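Local coordinates for acetyl-CoA C-acetyltransferase (Syntrophomonas wolfei subsp. wolfei, PDB 7N7Z), which probably catalyses the thiolase reaction that joins two acetyl-CoA molecules into acetoacetyl-CoA and releases CoA, or the reverse cleavage, at residues B[280-285]-B[393-398]; B[295-300]-B[332-337]. All coordinates share one frame; numbering follows the deposited sequence.

Contact 1 of 2, residues B[280-285]-B[393-398]; sequences VGICSE and SAMASL
Two neighbouring antiparallel strands of the C-terminal thiolase half pair here, 277-285 and 394-400 in the large mixed sheet. Their segment axes run 4.3 Å apart at 176°. Seven backbone hydrogen bonds join them. A classic beta bulge interrupts the regular pairing: Val280 and Gly281 both face Leu398. Leu398 O takes Val280 N at 2.8 Å and Gly281 N at 3.1 Å, both donors lying above the carbonyl plane. Leu398 N returns a bond to Gly281 O at 2.7 Å. The Cys283-Ala396 pair is bonded both ways, with each donor nearly along the C=O axis. Glu285 and Ala394 are likewise bonded both ways.

One face carries Ile282, Ser284, Met395 and Ser397; of these, Ile282, Met395 and Ser397 touch helix 94-107. Met395 CG lies anti to its carbonyl carbon (chi1 -84°), and the chain bends at chi3 (91°). Met395 CG passes 3.1 Å from Ser284 OG. The Met395 and Ile282 side chains cross obliquely, with Met395 CE 3.8 Å from Ile282 CG1. That CG1 is anti to the backbone N of Ile282 and also rests 3.8 Å from Ser397 CB. An alanine in place of Met395 would lose the thioether arm and would probably loosen the packing onto Ile282 and helix 94-107.

Cys283, Ala396 and Glu285 lie on the other face, where Cys283 and Ala396 touch helix 296-307 and Glu285 OE1 forms a salt bridge with Lys302 of that helix. The side chain of Ala394 is about 5 Å from that of Cys388, a predicted proton acceptor. In this mostly buried setting the ladder pairs off the backbone N-H and C=O groups of Gly281, Cys283, Glu285, Ala394, Ala396 and Leu398, and Leu398 O serves two donors at once.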
loop_
_atom_site.group_PDB
_atom_site.type_symbol
_atom_site.label_atom_id
_atom_site.label_comp_id
_atom_site.label_asym_id
_atom_site.label_seq_id
_atom_site.Cartn_x
_atom_site.Cartn_y
_atom_site.Cartn_z
ATOM N N VAL B 280 -20.406 2.187 -42.461
ATOM C CA VAL B 280 -20.905 1.115 -43.316
ATOM C C VAL B 280 -21.245 -0.123 -42.499
ATOM O O VAL B 280 -22.319 -0.704 -42.652
ATOM C CB VAL B 280 -19.873 0.786 -44.418
ATOM C CG1 VAL B 280 -20.378 -0.352 -45.296
ATOM C CG2 VAL B 280 -19.567 2.021 -45.257
ATOM N N GLY B 281 -20.330 -0.541 -41.632
ATOM C CA GLY B 281 -20.556 -1.704 -40.799
ATOM C C GLY B 281 -19.623 -1.692 -39.613
ATOM O O GLY B 281 -18.615 -0.979 -39.594
ATOM N N ILE B 282 -19.976 -2.495 -38.614
ATOM C CA ILE B 282 -19.196 -2.597 -37.386
ATOM C C ILE B 282 -19.764 -3.747 -36.567
ATOM O O ILE B 282 -20.983 -3.857 -36.399
ATOM C CB ILE B 282 -19.219 -1.276 -36.596
ATOM C CG1 ILE B 282 -18.321 -1.379 -35.362
ATOM C CG2 ILE B 282 -20.642 -0.917 -36.196
ATOM C CD1 ILE B 282 -17.932 -0.036 -34.781
ATOM N N CYS B 283 -18.896 -4.613 -36.057
ATOM C CA CYS B 283 -19.357 -5.793 -35.337
ATOM C C CYS B 283 -18.188 -6.385 -34.564
ATOM O O CYS B 283 -17.037 -5.972 -34.724
ATOM C CB CYS B 283 -19.955 -6.830 -36.293
ATOM S SG CYS B 283 -18.775 -7.527 -37.476
ATOM N N SER B 284 -18.509 -7.358 -33.717
ATOM C CA SER B 284 -17.524 -8.114 -32.966
ATOM C C SER B 284 -17.553 -9.574 -33.398
ATOM O O SER B 284 -18.517 -10.050 -34.006
ATOM C CB SER B 284 -17.781 -8.017 -31.457
ATOM O OG SER B 284 -17.851 -6.667 -31.033
ATOM N N GLU B 285 -16.472 -10.281 -33.081
ATOM C CA GLU B 285 -16.393 -11.718 -33.307
ATOM C C GLU B 285 -15.186 -12.265 -32.558
ATOM O O GLU B 285 -14.061 -11.792 -32.752
ATOM C CB GLU B 285 -16.303 -12.042 -34.798
ATOM C CG GLU B 285 -16.312 -13.538 -35.103
ATOM C CD GLU B 285 -17.674 -14.178 -34.885
ATOM O OE1 GLU B 285 -18.668 -13.436 -34.732
ATOM O OE2 GLU B 285 -17.750 -15.425 -34.861
ATOM N N SER B 393 -12.695 -11.382 -28.038
ATOM C CA SER B 393 -13.767 -10.659 -28.714
ATOM C C SER B 393 -13.225 -9.501 -29.543
ATOM O O SER B 393 -13.163 -8.363 -29.065
ATOM C CB SER B 393 -14.785 -10.147 -27.694
ATOM O OG SER B 393 -15.464 -11.223 -27.066
ATOM N N ALA B 394 -12.846 -9.777 -30.789
ATOM C CA ALA B 394 -12.279 -8.770 -31.670
ATOM C C ALA B 394 -13.379 -8.016 -32.413
ATOM O O ALA B 394 -14.550 -8.403 -32.407
ATOM C CB ALA B 394 -11.315 -9.417 -32.664
ATOM N N MET B 395 -12.986 -6.926 -33.069
ATOM C CA MET B 395 -13.931 -6.056 -33.751
ATOM C C MET B 395 -13.375 -5.636 -35.103
ATOM O O MET B 395 -12.165 -5.668 -35.344
ATOM C CB MET B 395 -14.249 -4.807 -32.918
ATOM C CG MET B 395 -15.341 -5.015 -31.887
ATOM S SD MET B 395 -15.762 -3.495 -31.013
ATOM C CE MET B 395 -17.080 -2.868 -32.055
ATOM N N ALA B 396 -14.290 -5.237 -35.985
ATOM C CA ALA B 396 -13.949 -4.684 -37.285
ATOM C C ALA B 396 -15.058 -3.730 -37.699
ATOM O O ALA B 396 -16.213 -3.891 -37.298
ATOM C CB ALA B 396 -13.761 -5.780 -38.340
ATOM N N SER B 397 -14.698 -2.729 -38.500
ATOM C CA SER B 397 -15.659 -1.727 -38.935
ATOM C C SER B 397 -15.292 -1.257 -40.335
ATOM O O SER B 397 -14.121 -1.272 -40.723
ATOM C CB SER B 397 -15.706 -0.537 -37.969
ATOM O OG SER B 397 -14.414 0.004 -37.760
ATOM N N LEU B 398 -16.311 -0.839 -41.086
ATOM C CA LEU B 398 -16.149 -0.393 -42.462
ATOM C C LEU B 398 -16.793 0.973 -42.641
ATOM O O LEU B 398 -17.830 1.268 -42.039
ATOM C CB LEU B 398 -16.766 -1.390 -43.445
ATOM C CG LEU B 398 -16.153 -2.790 -43.415
ATOM C CD1 LEU B 398 -17.102 -3.796 -44.050
ATOM C CD2 LEU B 398 -14.803 -2.801 -44.112
#

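Contact 2 of 2, residues B[295-300]-B[332-337]; sequences GPAVAM and RMLKEE
Gly295 O begins the run by accepting two backbone bonds, from Val298 N and Ala299 N, each at 2.9 Å. Pro296 packs on Cys388 and Ser386. Ala297 points its methyl at the other helix, where it meets the Met333 chain and lies against Leu334. Ala297 CB is 3.4 Å from Met333 SD and 3.5 Å from Met333 CG, the latter tighter than usual for two carbons. Leu334 CD2 lies 3.8 Å from Ala297 O.

This is helix-to-helix packing within the C-terminal thiolase half, between helices 296-307 and 324-336. The short segment axes approach to 9.2 Å at 50°, and apolar side chains carry the contact without a hydrogen bond across it.

Val298 follows, crossing Met333 obliquely. Met333 CG is anti to the backbone N (chi1 180°), and the chain stays extended to its tip. That carries Met333 CE past Ala297 to Val298 CG1, a tight 3.4 Å. Tyr172 and Leu294 also touch Met333. Met300 comes one turn after Pro296. Its CE lies a looser 4.3 Å from Leu334 CD1, and its side chain also packs on Trp317 and Val319 of strand 316-319.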
loop_
_atom_site.group_PDB
_atom_site.type_symbol
_atom_site.label_atom_id
_atom_site.label_comp_id
_atom_site.label_asym_id
_atom_site.label_seq_id
_atom_site.Cartn_x
_atom_site.Cartn_y
_atom_site.Cartn_z
ATOM N N GLY B 295 -8.278 -12.757 -33.826
ATOM C CA GLY B 295 -9.603 -12.184 -33.878
ATOM C C GLY B 295 -9.915 -11.468 -35.179
ATOM O O GLY B 295 -10.977 -11.665 -35.779
ATOM N N PRO B 296 -9.003 -10.606 -35.636
ATOM C CA PRO B 296 -9.250 -9.898 -36.903
ATOM C C PRO B 296 -9.490 -10.830 -38.077
ATOM O O PRO B 296 -10.174 -10.443 -39.032
ATOM C CB PRO B 296 -7.976 -9.062 -37.092
ATOM C CG PRO B 296 -7.432 -8.882 -35.713
ATOM C CD PRO B 296 -7.765 -10.149 -34.980
ATOM N N ALA B 297 -8.949 -12.050 -38.037
ATOM C CA ALA B 297 -9.158 -12.988 -39.133
ATOM C C ALA B 297 -10.586 -13.516 -39.177
ATOM O O ALA B 297 -10.992 -14.078 -40.200
ATOM C CB ALA B 297 -8.176 -14.153 -39.020
ATOM N N VAL B 298 -11.351 -13.355 -38.097
ATOM C CA VAL B 298 -12.752 -13.738 -38.085
ATOM C C VAL B 298 -13.682 -12.530 -38.064
ATOM O O VAL B 298 -14.819 -12.632 -38.537
ATOM C CB VAL B 298 -13.060 -14.680 -36.898
ATOM C CG1 VAL B 298 -12.356 -16.017 -37.084
ATOM C CG2 VAL B 298 -12.662 -14.042 -35.575
ATOM N N ALA B 299 -13.231 -11.387 -37.542
ATOM C CA ALA B 299 -14.069 -10.194 -37.527
ATOM C C ALA B 299 -14.104 -9.518 -38.893
ATOM O O ALA B 299 -15.166 -9.069 -39.338
ATOM C CB ALA B 299 -13.567 -9.216 -36.464
ATOM N N MET B 300 -12.959 -9.438 -39.571
ATOM C CA MET B 300 -12.921 -8.767 -40.867
ATOM C C MET B 300 -13.831 -9.434 -41.889
ATOM O O MET B 300 -14.621 -8.724 -42.536
ATOM C CB MET B 300 -11.475 -8.699 -41.368
ATOM C CG MET B 300 -10.603 -7.724 -40.601
ATOM S SD MET B 300 -8.851 -7.979 -40.936
ATOM C CE MET B 300 -8.710 -7.244 -42.563
ATOM N N ARG B 332 -2.069 -15.655 -42.145
ATOM C CA ARG B 332 -2.214 -17.077 -42.431
ATOM C C ARG B 332 -3.669 -17.516 -42.314
ATOM O O ARG B 332 -4.206 -18.163 -43.221
ATOM C CB ARG B 332 -1.326 -17.892 -41.490
ATOM C CG ARG B 332 -1.131 -19.336 -41.924
ATOM C CD ARG B 332 -0.087 -19.457 -43.023
ATOM N NE ARG B 332 1.248 -19.117 -42.546
ATOM C CZ ARG B 332 2.013 -19.922 -41.820
ATOM N NH1 ARG B 332 1.606 -21.130 -41.467
ATOM N NH2 ARG B 332 3.216 -19.503 -41.439
ATOM N N MET B 333 -4.326 -17.175 -41.204
ATOM C CA MET B 333 -5.717 -17.580 -41.030
ATOM C C MET B 333 -6.602 -16.981 -42.116
ATOM O O MET B 333 -7.534 -17.634 -42.598
ATOM C CB MET B 333 -6.225 -17.175 -39.646
ATOM C CG MET B 333 -7.678 -17.566 -39.406
ATOM S SD MET B 333 -8.232 -17.338 -37.706
ATOM C CE MET B 333 -9.841 -18.125 -37.779
ATOM N N LEU B 334 -6.327 -15.736 -42.513
ATOM C CA LEU B 334 -7.120 -15.118 -43.571
ATOM C C LEU B 334 -6.920 -15.826 -44.904
ATOM O O LEU B 334 -7.823 -15.821 -45.747
ATOM C CB LEU B 334 -6.763 -13.637 -43.706
ATOM C CG LEU B 334 -7.627 -12.618 -42.956
ATOM C CD1 LEU B 334 -7.221 -11.204 -43.359
ATOM C CD2 LEU B 334 -9.117 -12.828 -43.198
ATOM N N LYS B 335 -5.751 -16.432 -45.118
ATOM C CA LYS B 335 -5.516 -17.172 -46.351
ATOM C C LYS B 335 -6.116 -18.571 -46.285
ATOM O O LYS B 335 -6.639 -19.073 -47.287
ATOM C CB LYS B 335 -4.013 -17.257 -46.636
ATOM C CG LYS B 335 -3.636 -18.244 -47.737
ATOM C CD LYS B 335 -2.129 -18.350 -47.907
ATOM C CE LYS B 335 -1.772 -18.966 -49.249
ATOM N NZ LYS B 335 -0.318 -19.263 -49.366
ATOM N N GLU B 336 -6.055 -19.210 -45.116
ATOM C CA GLU B 336 -6.439 -20.614 -45.005
ATOM C C GLU B 336 -7.944 -20.772 -44.823
ATOM O O GLU B 336 -8.603 -21.475 -45.597
ATOM C CB GLU B 336 -5.684 -21.265 -43.842
ATOM C CG GLU B 336 -4.243 -21.620 -44.171
ATOM C CD GLU B 336 -3.440 -22.013 -42.948
ATOM O OE1 GLU B 336 -3.938 -21.822 -41.818
ATOM O OE2 GLU B 336 -2.310 -22.515 -43.119
ATOM N N GLU B 337 -8.505 -20.128 -43.802
ATOM C CA GLU B 337 -9.919 -20.268 -43.485
ATOM C C GLU B 337 -10.779 -19.173 -44.103
ATOM O O GLU B 337 -12.008 -19.303 -44.108
ATOM C CB GLU B 337 -10.112 -20.291 -41.967
ATOM C CG GLU B 337 -9.226 -21.318 -41.275
ATOM C CD GLU B 337 -9.951 -22.080 -40.188
ATOM O OE1 GLU B 337 -10.590 -21.432 -39.332
ATOM O OE2 GLU B 337 -9.884 -23.328 -40.190
#

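The chain passes through the N-terminal thiolase half before it enters strand 277-285 of the large mixed sheet, where 280-285 lies. It then passes through a loop into helix 296-307, whose start gives the first half of contact 2. Strand 316-319 follows, and helix 324-336 returns to close contact 2 across 31 intervening residues. The chain goes on through helix 360-378 and strand 382-387 before 393-398 closes contact 1, a loop of 107 residues that encloses the smaller one. The two contacts touch directly: Ala394 CB packs on Gly295 CA, and Glu285 CG on Val298 CG2. Helix 296-307 thus lies between the sheet and helix 324-336.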